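Local coordinates for terminal uridylyltransferase 1 (Trypanosoma brucei, PDB 5HZD), which adds uridines from UTP to the 3' hydroxyl of guide RNAs, ribosomal RNAs and some mRNAs during mitochondrial RNA editing, at residues T335-N340 / E466-E471; F408-D411 / V416-L419; F107-S112 / R295-L300; K302-L305 / C309-P312. All coordinates share one frame; numbering follows the deposited sequence.

In the fold
Three of the four contacts gather about the helix 292-304. Interaction 3 joins residues 295-300 to the palm at the end of strand 105-109, interaction 4 packs the C-terminal part of the helix against the start of helix 310-324, and interaction 1 lies against Asn296 through Tyr337 and Tyr469. Interaction 2 sits farther out yet is buried and purely apolar, and it touches interaction 1 where Ile417 and Ser418 bond to Glu466. Interactions 1 and 3 hold UTP-binding residues, are only partly buried and turn on hydroxyls, one through a water and one directly. Interaction 4, also buried, combines leucine packing with a water held between backbone and arginine.

Interaction 1 (T335-N340 / E466-E471)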
loop_
_atom_site.group_PDB
_atom_site.type_symbol
_atom_site.label_atom_id
_atom_site.label_comp_id
_atom_site.label_asym_id
_atom_site.label_seq_id
_atom_site.Cartn_x
_atom_site.Cartn_y
_atom_site.Cartn_z
ATOM N N THR A 335 1.441 10.358 -5.029
ATOM C CA THR A 335 1.461 8.956 -4.666
ATOM C C THR A 335 0.038 8.448 -4.452
ATOM O O THR A 335 -0.929 9.229 -4.346
ATOM C CB THR A 335 2.184 8.787 -3.329
ATOM O OG1 THR A 335 1.537 9.601 -2.335
ATOM C CG2 THR A 335 3.632 9.204 -3.443
ATOM N N SER A 336 -0.109 7.141 -4.316
ATOM C CA SER A 336 -1.422 6.594 -3.995
ATOM C C SER A 336 -1.921 7.099 -2.650
ATOM O O SER A 336 -3.128 7.353 -2.467
ATOM C CB SER A 336 -1.393 5.067 -4.017
ATOM O OG SER A 336 -1.164 4.627 -5.361
ATOM N N TYR A 337 -1.018 7.279 -1.698
ATOM C CA TYR A 337 -1.402 7.828 -0.407
ATOM C C TYR A 337 -1.997 9.227 -0.586
ATOM O O TYR A 337 -3.028 9.526 0.021
ATOM C CB TYR A 337 -0.166 7.896 0.502
ATOM C CG TYR A 337 -0.391 8.291 1.952
ATOM C CD1 TYR A 337 -1.366 7.687 2.726
ATOM C CD2 TYR A 337 0.465 9.198 2.575
ATOM C CE1 TYR A 337 -1.528 8.022 4.087
ATOM C CE2 TYR A 337 0.320 9.531 3.935
ATOM C CZ TYR A 337 -0.676 8.941 4.677
ATOM O OH TYR A 337 -0.813 9.279 6.023
ATOM N N ALA A 338 -1.373 10.062 -1.409
ATOM C CA ALA A 338 -1.889 11.425 -1.633
ATOM C C ALA A 338 -3.315 11.396 -2.210
ATOM O O ALA A 338 -4.184 12.225 -1.834
ATOM C CB ALA A 338 -0.974 12.192 -2.553
ATOM N N ILE A 339 -3.564 10.468 -3.134
ATOM C CA ILE A 339 -4.901 10.359 -3.734
ATOM C C ILE A 339 -5.915 9.944 -2.664
ATOM O O ILE A 339 -7.016 10.482 -2.618
ATOM C CB ILE A 339 -4.927 9.370 -4.919
ATOM C CG1 ILE A 339 -3.921 9.784 -6.009
ATOM C CG2 ILE A 339 -6.349 9.318 -5.573
ATOM C CD1 ILE A 339 -4.092 11.223 -6.532
ATOM N N ASN A 340 -5.554 9.001 -1.785
ATOM C CA ASN A 340 -6.476 8.634 -0.707
ATOM C C ASN A 340 -6.759 9.827 0.210
ATOM O O ASN A 340 -7.894 10.013 0.681
ATOM C CB ASN A 340 -5.909 7.477 0.123
ATOM C CG ASN A 340 -6.211 6.129 -0.467
ATOM O OD1 ASN A 340 -7.299 5.892 -0.975
ATOM N ND2 ASN A 340 -5.239 5.224 -0.399
ATOM N N GLU A 466 -1.202 18.179 2.710
ATOM C CA GLU A 466 -0.369 18.051 3.904
ATOM C C GLU A 466 -0.236 16.572 4.286
ATOM O O GLU A 466 -1.244 15.851 4.412
ATOM C CB GLU A 466 -0.983 18.868 5.052
ATOM C CG GLU A 466 -0.171 18.791 6.378
ATOM C CD GLU A 466 -0.608 19.756 7.480
ATOM O OE1 GLU A 466 -1.758 20.263 7.505
ATOM O OE2 GLU A 466 0.236 20.034 8.366
ATOM N N ASP A 467 1.000 16.092 4.468
ATOM C CA ASP A 467 1.193 14.732 4.981
ATOM C C ASP A 467 0.745 14.676 6.449
ATOM O O ASP A 467 1.125 15.529 7.269
ATOM C CB ASP A 467 2.668 14.333 4.888
ATOM C CG ASP A 467 2.894 12.898 5.265
ATOM O OD1 ASP A 467 2.888 12.592 6.465
ATOM O OD2 ASP A 467 3.102 12.077 4.369
ATOM N N PRO A 468 -0.097 13.685 6.797
ATOM C CA PRO A 468 -0.648 13.641 8.152
ATOM C C PRO A 468 0.391 13.568 9.276
ATOM O O PRO A 468 0.182 14.191 10.318
ATOM C CB PRO A 468 -1.482 12.357 8.128
ATOM C CG PRO A 468 -1.983 12.301 6.726
ATOM C CD PRO A 468 -0.791 12.754 5.893
ATOM N N TYR A 469 1.492 12.847 9.064
ATOM C CA TYR A 469 2.447 12.630 10.173
ATOM C C TYR A 469 3.824 13.255 9.986
ATOM O O TYR A 469 4.593 13.380 10.949
ATOM C CB TYR A 469 2.572 11.134 10.494
ATOM C CG TYR A 469 1.263 10.523 10.954
ATOM C CD1 TYR A 469 0.657 10.923 12.156
ATOM C CD2 TYR A 469 0.627 9.564 10.179
ATOM C CE1 TYR A 469 -0.550 10.381 12.569
ATOM C CE2 TYR A 469 -0.576 9.012 10.582
ATOM C CZ TYR A 469 -1.153 9.428 11.759
ATOM O OH TYR A 469 -2.329 8.871 12.160
ATOM N N GLU A 470 4.144 13.672 8.773
ATOM C CA GLU A 470 5.377 14.434 8.574
ATOM C C GLU A 470 5.090 15.934 8.427
ATOM O O GLU A 470 4.601 16.382 7.377
ATOM C CB GLU A 470 6.132 13.894 7.372
ATOM C CG GLU A 470 7.484 14.564 7.162
ATOM C CD GLU A 470 8.461 13.694 6.383
ATOM O OE1 GLU A 470 9.389 14.257 5.755
ATOM O OE2 GLU A 470 8.308 12.449 6.415
ATOM N N GLU A 471 5.422 16.735 9.432
ATOM C CA GLU A 471 5.192 18.170 9.278
ATOM C C GLU A 471 6.094 18.786 8.206
ATOM O O GLU A 471 7.209 18.321 7.930
ATOM C CB GLU A 471 5.299 18.943 10.592
ATOM C CG GLU A 471 4.524 20.265 10.570
ATOM C CD GLU A 471 4.788 21.118 11.807
ATOM O OE1 GLU A 471 4.481 22.334 11.784
ATOM O OE2 GLU A 471 5.306 20.568 12.808
HETATM O O HOH W 1 1.474 10.384 7.080
#
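A single water joins the phenol of Tyr337 to the carboxylate of Asp467, and no direct hydrogen bond crosses between residues 335-340 and 466-471. The water lies 2.8 Å from Tyr337 OH and donates to Asp467 OD1 at 2.7 Å. That same OD1 also accepts two backbone N-H groups of its own loop, from Tyr469 N at 3.0 Å and from Glu470 N at 2.8 Å, which arrive from opposite faces of the carboxylate plane and both on its anti side. An Asx turn, to Tyr469 N, and an Asx motif, to Glu470 N, thus share one oxygen, and aspartate suits the place because its short side chain brings OD1 close to both amides. The other oxygen, OD2, comes up to the edge of the Tyr337 ring, in its plane, 3.8 Å from CE2; ring and carboxylate are turned 60° apart. Tyr337 reaches the loop because its ring lies anti to the backbone N (chi1 -173°), extended away from the first turn of the helix, where Thr335 OG1 caps Ala338 N. Pro468 approaches from the opposite direction and sets its CG 3.3 Å from Tyr337 OH, with CD beside CE2. The rigid pyrrolidine gives the phenol an apolar neighbour and also lays its CB over one face of the Tyr469 ring, near the rim; the Tyr469 hydroxyl bonds to the carbonyl of Pro358. Tyr337 binds UTP, and residues 466-471 belong to the inferred nucleotide recognition motif. With three donors converging on OD1, the carboxylate would be expected to remain ionised, and the water ties the tyrosine hydroxyl to it.

Interaction 2 (F408-D411 / V416-L419); sequences FEFD and VISL
Phe410 points its ring at the loop 416-419 and touches it with the far end, CZ, which lies 3.5 Å from Ile417 CG1. The conformation of the phenylalanine explains the reach: CG is anti to the backbone N (chi1 -177°), which carries the ring toward Ile417 from a chain that has just left helix 385-409. The isoleucine answers with one branch. Its CG1 stands beside its own backbone N (chi1 -62°), which brings that methylene to the end of the ring, 3.7 Å from Phe410 CE2 and 4.0 Å from Phe410 CE1, while CG2 is directed anti to the N. The methylene meets the CZ end obliquely. Val416 takes part through its backbone: its carbonyl carbon meets the ring edge near the plane, 3.7 Å from Phe410 CZ, whereas its CB turns away from Phe410 and its side chain packs on Trp432 and Cys464. No hydrogen bond crosses the contact, as suits a buried meeting of an aromatic and an aliphatic residue. Phenylalanine is long enough to reach Ile417 without bringing in a polar atom, and the beta-branched isoleucine offers two directions of packing, its side chain also touching Ile341, Met342 and Tyr345 of helix 336-349. Trp412 meets the Phe410 ring edge-to-face. In this Cid1-family poly(A) polymerase region the chain leaving helix 385-409 returns through the short strand 415-416, where the backbone of Val416 pairs with Thr425 of strand 425-426, and the backbone of Ile417 then bonds to Glu466 of the inferred nucleotide recognition motif.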
loop_
_atom_site.group_PDB
_atom_site.type_symbol
_atom_site.label_atom_id
_atom_site.label_comp_id
_atom_site.label_asym_id
_atom_site.label_seq_id
_atom_site.Cartn_x
_atom_site.Cartn_y
_atom_site.Cartn_z
ATOM N N PHE A 408 -14.115 22.688 -9.095
ATOM C CA PHE A 408 -14.817 23.981 -8.935
ATOM C C PHE A 408 -14.926 24.546 -7.535
ATOM O O PHE A 408 -15.120 25.753 -7.372
ATOM C CB PHE A 408 -16.234 23.916 -9.543
ATOM C CG PHE A 408 -16.235 23.763 -11.025
ATOM C CD1 PHE A 408 -15.803 24.795 -11.835
ATOM C CD2 PHE A 408 -16.633 22.574 -11.615
ATOM C CE1 PHE A 408 -15.771 24.648 -13.219
ATOM C CE2 PHE A 408 -16.612 22.416 -12.978
ATOM C CZ PHE A 408 -16.182 23.454 -13.794
ATOM N N GLU A 409 -14.841 23.709 -6.512
ATOM C CA GLU A 409 -15.101 24.175 -5.155
ATOM C C GLU A 409 -13.826 24.385 -4.350
ATOM O O GLU A 409 -13.626 25.445 -3.728
ATOM C CB GLU A 409 -15.962 23.152 -4.428
ATOM C CG GLU A 409 -17.269 22.818 -5.086
ATOM C CD GLU A 409 -18.086 21.928 -4.187
ATOM O OE1 GLU A 409 -18.361 20.776 -4.567
ATOM O OE2 GLU A 409 -18.404 22.373 -3.059
ATOM N N PHE A 410 -12.949 23.382 -4.362
ATOM C CA PHE A 410 -11.718 23.489 -3.570
ATOM C C PHE A 410 -10.819 24.618 -4.076
ATOM O O PHE A 410 -10.583 24.746 -5.284
ATOM C CB PHE A 410 -10.951 22.148 -3.562
ATOM C CG PHE A 410 -9.724 22.208 -2.714
ATOM C CD1 PHE A 410 -9.841 22.277 -1.334
ATOM C CD2 PHE A 410 -8.467 22.264 -3.294
ATOM C CE1 PHE A 410 -8.709 22.398 -0.520
ATOM C CE2 PHE A 410 -7.322 22.391 -2.493
ATOM C CZ PHE A 410 -7.442 22.470 -1.112
ATOM N N ASP A 411 -10.290 25.412 -3.143
ATOM C CA ASP A 411 -9.459 26.559 -3.518
ATOM C C ASP A 411 -8.002 26.119 -3.584
ATOM O O ASP A 411 -7.254 26.250 -2.607
ATOM C CB ASP A 411 -9.633 27.696 -2.527
ATOM C CG ASP A 411 -8.990 28.988 -3.003
ATOM O OD1 ASP A 411 -8.105 28.944 -3.901
ATOM O OD2 ASP A 411 -9.395 30.051 -2.490
ATOM N N VAL A 416 -5.104 24.129 1.492
ATOM C CA VAL A 416 -4.321 22.904 1.500
ATOM C C VAL A 416 -5.251 21.756 1.833
ATOM O O VAL A 416 -6.059 21.856 2.756
ATOM C CB VAL A 416 -3.272 22.976 2.629
ATOM C CG1 VAL A 416 -2.480 21.638 2.735
ATOM C CG2 VAL A 416 -2.334 24.193 2.438
ATOM N N ILE A 417 -5.130 20.658 1.096
ATOM C CA ILE A 417 -5.860 19.418 1.425
ATOM C C ILE A 417 -5.192 18.827 2.654
ATOM O O ILE A 417 -4.031 18.414 2.598
ATOM C CB ILE A 417 -5.786 18.458 0.230
ATOM C CG1 ILE A 417 -6.471 19.091 -1.003
ATOM C CG2 ILE A 417 -6.456 17.118 0.558
ATOM C CD1 ILE A 417 -6.409 18.246 -2.295
ATOM N N SER A 418 -5.881 18.827 3.791
ATOM C CA SER A 418 -5.225 18.433 5.027
ATOM C C SER A 418 -6.198 17.778 5.980
ATOM O O SER A 418 -7.324 18.265 6.174
ATOM C CB SER A 418 -4.596 19.653 5.726
ATOM O OG SER A 418 -4.027 19.213 6.957
ATOM N N LEU A 419 -5.767 16.650 6.548
ATOM C CA LEU A 419 -6.548 15.960 7.582
ATOM C C LEU A 419 -6.027 16.310 8.964
ATOM O O LEU A 419 -6.488 15.760 9.963
ATOM C CB LEU A 419 -6.481 14.433 7.378
ATOM C CG LEU A 419 -6.902 13.941 5.998
ATOM C CD1 LEU A 419 -6.691 12.427 5.966
ATOM C CD2 LEU A 419 -8.336 14.328 5.803
#

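Interaction 3 (F107-S112 / R295-L300)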
loop_
_atom_site.group_PDB
_atom_site.type_symbol
_atom_site.label_atom_id
_atom_site.label_comp_id
_atom_site.label_asym_id
_atom_site.label_seq_id
_atom_site.Cartn_x
_atom_site.Cartn_y
_atom_site.Cartn_z
ATOM N N PHE A 107 4.739 -6.927 11.113
ATOM C CA PHE A 107 3.441 -6.251 11.018
ATOM C C PHE A 107 3.108 -6.103 9.545
ATOM O O PHE A 107 3.947 -5.613 8.788
ATOM C CB PHE A 107 3.577 -4.824 11.568
ATOM C CG PHE A 107 3.944 -4.747 13.040
ATOM C CD1 PHE A 107 5.246 -5.057 13.458
ATOM C CD2 PHE A 107 3.033 -4.295 13.987
ATOM C CE1 PHE A 107 5.605 -4.980 14.786
ATOM C CE2 PHE A 107 3.401 -4.193 15.327
ATOM C CZ PHE A 107 4.673 -4.556 15.732
ATOM N N ILE A 108 1.915 -6.505 9.106
ATOM C CA ILE A 108 1.498 -6.183 7.727
ATOM C C ILE A 108 1.009 -4.734 7.656
ATOM O O ILE A 108 0.292 -4.273 8.551
ATOM C CB ILE A 108 0.399 -7.115 7.246
ATOM C CG1 ILE A 108 0.973 -8.525 7.065
ATOM C CG2 ILE A 108 -0.226 -6.586 5.917
ATOM C CD1 ILE A 108 -0.076 -9.601 6.727
ATOM N N PHE A 109 1.381 -4.022 6.596
ATOM C CA PHE A 109 0.726 -2.722 6.340
ATOM C C PHE A 109 0.424 -2.585 4.874
ATOM O O PHE A 109 0.607 -3.536 4.118
ATOM C CB PHE A 109 1.508 -1.539 6.939
ATOM C CG PHE A 109 2.852 -1.268 6.297
ATOM C CD1 PHE A 109 3.980 -1.989 6.665
ATOM C CD2 PHE A 109 2.983 -0.274 5.350
ATOM C CE1 PHE A 109 5.237 -1.692 6.091
ATOM C CE2 PHE A 109 4.204 0.007 4.745
ATOM C CZ PHE A 109 5.348 -0.719 5.124
ATOM N N GLY A 110 -0.097 -1.419 4.482
ATOM C CA GLY A 110 -0.561 -1.256 3.118
ATOM C C GLY A 110 -2.034 -1.517 2.916
ATOM O O GLY A 110 -2.825 -1.387 3.848
ATOM N N SER A 111 -2.402 -1.894 1.690
ATOM C CA SER A 111 -3.819 -1.935 1.333
ATOM C C SER A 111 -4.637 -3.000 2.051
ATOM O O SER A 111 -5.844 -2.854 2.183
ATOM C CB SER A 111 -4.021 -2.036 -0.185
ATOM O OG SER A 111 -3.610 -3.302 -0.679
ATOM N N SER A 112 -4.003 -4.079 2.534
ATOM C CA SER A 112 -4.799 -5.081 3.212
ATOM C C SER A 112 -5.278 -4.537 4.544
ATOM O O SER A 112 -6.355 -4.949 5.018
ATOM C CB SER A 112 -4.027 -6.410 3.391
ATOM O OG SER A 112 -2.872 -6.221 4.194
ATOM N N ARG A 295 1.235 3.132 10.861
ATOM C CA ARG A 295 0.376 4.204 11.340
ATOM C C ARG A 295 -0.424 4.805 10.189
ATOM O O ARG A 295 -1.635 5.072 10.351
ATOM C CB ARG A 295 1.220 5.275 12.011
ATOM C CG ARG A 295 0.392 6.165 12.925
ATOM C CD ARG A 295 1.263 7.262 13.492
ATOM N NE ARG A 295 0.618 7.997 14.562
ATOM C CZ ARG A 295 1.173 9.061 15.127
ATOM N NH1 ARG A 295 2.380 9.454 14.694
ATOM N NH2 ARG A 295 0.540 9.714 16.113
ATOM N N ASN A 296 0.229 5.010 9.044
ATOM C CA ASN A 296 -0.450 5.579 7.874
ATOM C C ASN A 296 -1.612 4.667 7.468
ATOM O O ASN A 296 -2.734 5.135 7.227
ATOM C CB ASN A 296 0.495 5.689 6.689
ATOM C CG ASN A 296 1.485 6.811 6.830
ATOM O OD1 ASN A 296 1.527 7.500 7.834
ATOM N ND2 ASN A 296 2.294 7.000 5.790
ATOM N N SER A 297 -1.363 3.361 7.392
ATOM C CA SER A 297 -2.407 2.431 6.935
ATOM C C SER A 297 -3.558 2.367 7.940
ATOM O O SER A 297 -4.727 2.258 7.559
ATOM C CB SER A 297 -1.824 1.023 6.715
ATOM O OG SER A 297 -0.851 1.031 5.678
ATOM N N THR A 298 -3.248 2.466 9.228
ATOM C CA THR A 298 -4.252 2.379 10.264
ATOM C C THR A 298 -5.134 3.635 10.236
ATOM O O THR A 298 -6.355 3.539 10.405
ATOM C CB THR A 298 -3.569 2.190 11.627
ATOM O OG1 THR A 298 -2.775 0.994 11.576
ATOM C CG2 THR A 298 -4.595 2.073 12.724
ATOM N N LEU A 299 -4.546 4.796 9.945
ATOM C CA LEU A 299 -5.366 6.012 9.783
ATOM C C LEU A 299 -6.330 5.868 8.594
ATOM O O LEU A 299 -7.534 6.191 8.720
ATOM C CB LEU A 299 -4.456 7.220 9.532
ATOM C CG LEU A 299 -5.207 8.546 9.299
ATOM C CD1 LEU A 299 -6.108 8.892 10.470
ATOM C CD2 LEU A 299 -4.168 9.651 9.021
ATOM N N LEU A 300 -5.804 5.370 7.468
ATOM C CA LEU A 300 -6.644 5.155 6.288
ATOM C C LEU A 300 -7.764 4.206 6.627
ATOM O O LEU A 300 -8.905 4.467 6.260
ATOM C CB LEU A 300 -5.854 4.619 5.079
ATOM C CG LEU A 300 -4.788 5.569 4.500
ATOM C CD1 LEU A 300 -4.130 4.936 3.331
ATOM C CD2 LEU A 300 -5.425 6.883 4.044
#
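Ser297 OG is gripped from two directions: it accepts the backbone N-H of Gly110 and is also hydrogen-bonded to the carbonyl O of Gly293, one turn earlier in its own helix. The bond from Gly110 N measures 2.8 Å, with an angle of 152° at the hydrogen, and it is the one hydrogen bond between residues 107-112 and 295-300. The hydroxyl stands beside its own backbone N, anti to the carbonyl carbon (chi1 -63°), a position from which it can serve both the helix and the neighbouring loop. Serine suits the place because its one-carbon arm lets two backbones come close, Gly110 CA lying 3.4 Å from Ser297 OG. Gly110 suits it as well: its positive phi, 94°, belongs to backbone angles that favour glycine, and with them the chain can turn from strand 105-109 into helix 111-114, with Gly110 as N-cap. Phe109 meets the same oxygen through its CB, 3.7 Å from Ser297 OG, and CD2 lies 4.1 Å from OG, which sits at the ring edge near its plane. The rest of the ring leads away from helix 292-304 and packs on Asp125 and Ala127 of strand 124-129. Ser297 binds UTP, Ser111 probably does so as in related enzymes, and Asp125 is a likely ligand of the catalytic magnesium. A hydroxyl that both gives to one backbone and takes from another needs no ionised partner, so here the palm's strand-to-helix turn is fastened to the UTP-binding helix by neutral, directional bonding.

Interaction 4 (K302-L305 / C309-P312)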
loop_
_atom_site.group_PDB
_atom_site.type_symbol
_atom_site.label_atom_id
_atom_site.label_comp_id
_atom_site.label_asym_id
_atom_site.label_seq_id
_atom_site.Cartn_x
_atom_site.Cartn_y
_atom_site.Cartn_z
ATOM N N LYS A 302 -9.349 3.512 9.420
ATOM C CA LYS A 302 -10.388 4.103 10.248
ATOM C C LYS A 302 -11.311 4.996 9.414
ATOM O O LYS A 302 -12.543 4.883 9.494
ATOM C CB LYS A 302 -9.724 4.881 11.377
ATOM C CG LYS A 302 -10.682 5.358 12.426
ATOM C CD LYS A 302 -9.911 5.877 13.643
ATOM C CE LYS A 302 -10.851 6.388 14.725
ATOM N NZ LYS A 302 -11.739 5.327 15.306
ATOM N N TYR A 303 -10.727 5.845 8.576
ATOM C CA TYR A 303 -11.547 6.647 7.677
ATOM C C TYR A 303 -12.344 5.817 6.665
ATOM O O TYR A 303 -13.551 6.037 6.477
ATOM C CB TYR A 303 -10.648 7.629 6.916
ATOM C CG TYR A 303 -10.418 8.944 7.615
ATOM C CD1 TYR A 303 -11.481 9.831 7.813
ATOM C CD2 TYR A 303 -9.144 9.346 7.989
ATOM C CE1 TYR A 303 -11.273 11.090 8.394
ATOM C CE2 TYR A 303 -8.936 10.623 8.588
ATOM C CZ TYR A 303 -10.012 11.463 8.767
ATOM O OH TYR A 303 -9.796 12.719 9.322
ATOM N N LEU A 304 -11.686 4.876 6.005
ATOM C CA LEU A 304 -12.339 4.227 4.864
ATOM C C LEU A 304 -13.406 3.222 5.282
ATOM O O LEU A 304 -14.305 2.902 4.497
ATOM C CB LEU A 304 -11.283 3.571 3.978
ATOM C CG LEU A 304 -10.315 4.560 3.317
ATOM C CD1 LEU A 304 -9.380 3.793 2.437
ATOM C CD2 LEU A 304 -11.069 5.609 2.466
ATOM N N LEU A 305 -13.355 2.749 6.516
ATOM C CA LEU A 305 -14.432 1.890 7.010
ATOM C C LEU A 305 -15.664 2.665 7.485
ATOM O O LEU A 305 -16.698 2.072 7.825
ATOM C CB LEU A 305 -13.929 0.988 8.145
ATOM C CG LEU A 305 -13.023 -0.164 7.746
ATOM C CD1 LEU A 305 -12.612 -0.878 9.031
ATOM C CD2 LEU A 305 -13.734 -1.132 6.771
ATOM N N CYS A 309 -19.430 3.377 1.073
ATOM C CA CYS A 309 -18.918 3.661 -0.262
ATOM C C CYS A 309 -17.490 4.194 -0.250
ATOM O O CYS A 309 -16.890 4.487 -1.320
ATOM C CB CYS A 309 -19.835 4.658 -0.977
ATOM S SG CYS A 309 -21.467 3.999 -1.146
ATOM N N ALA A 310 -16.875 4.293 0.929
ATOM C CA ALA A 310 -15.558 4.918 0.972
ATOM C C ALA A 310 -14.440 4.045 0.403
ATOM O O ALA A 310 -13.586 4.526 -0.359
ATOM C CB ALA A 310 -15.213 5.390 2.415
ATOM N N ARG A 311 -14.431 2.748 0.717
ATOM C CA ARG A 311 -13.402 1.916 0.075
ATOM C C ARG A 311 -13.606 1.757 -1.439
ATOM O O ARG A 311 -12.636 1.876 -2.196
ATOM C CB ARG A 311 -13.282 0.550 0.747
ATOM C CG ARG A 311 -12.698 0.612 2.161
ATOM C CD ARG A 311 -12.788 -0.779 2.784
ATOM N NE ARG A 311 -14.171 -1.139 3.039
ATOM C CZ ARG A 311 -14.568 -2.379 3.291
ATOM N NH1 ARG A 311 -13.685 -3.375 3.288
ATOM N NH2 ARG A 311 -15.855 -2.614 3.517
ATOM N N PRO A 312 -14.845 1.485 -1.896
ATOM C CA PRO A 312 -15.012 1.364 -3.351
ATOM C C PRO A 312 -14.560 2.619 -4.097
ATOM O O PRO A 312 -13.869 2.540 -5.133
ATOM C CB PRO A 312 -16.523 1.103 -3.504
ATOM C CG PRO A 312 -16.840 0.304 -2.260
ATOM C CD PRO A 312 -16.073 1.075 -1.179
HETATM O O HOH W 2 -15.910 1.220 2.789
#
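Arg311 runs along the last part of helix 292-304 and finishes under Leu305. Its CB starts from the first turn of helix 310-324, and CG, set beside the backbone N (chi1 -69°), packs against a single residue, 3.6 Å from Leu304 O and 3.7 Å from Leu304 CB. At CD the chain bends (chi3 -69°) and passes 4.1 Å from Leu305 CD2. NE then gives its hydrogen to a water at 2.9 Å, which lies at the edge of the guanidinium, in its plane. The tip is flat beneath Leu305 CD2, which sits over the centre of one face, 3.8 Å from Arg311 CZ. Beyond it, NH1 bonds to the carbonyls of Met115 and Thr376 and NH2 to that of Pro377, so a buried cation is spread among backbone oxygens. The water does more than meet NE: it accepts from Arg311 N as well and donates to Leu304 O at 2.9 Å, serving a carbonyl in the last part of one helix and an amide at the start of the next. Arginine suits the site because its aliphatic stem can pack while its planar head bonds in several directions. Ala310 is small enough for the backbones to close in, its CB 3.4 Å from Leu304 O, and Leu304 CD2 packs more loosely beside it, 4.2 Å from Ala310 CB. With three residues between the segments, this is a short connection between the consecutive helices 292-304 and 310-324 in the helical part of the enzyme, with a water linking the two.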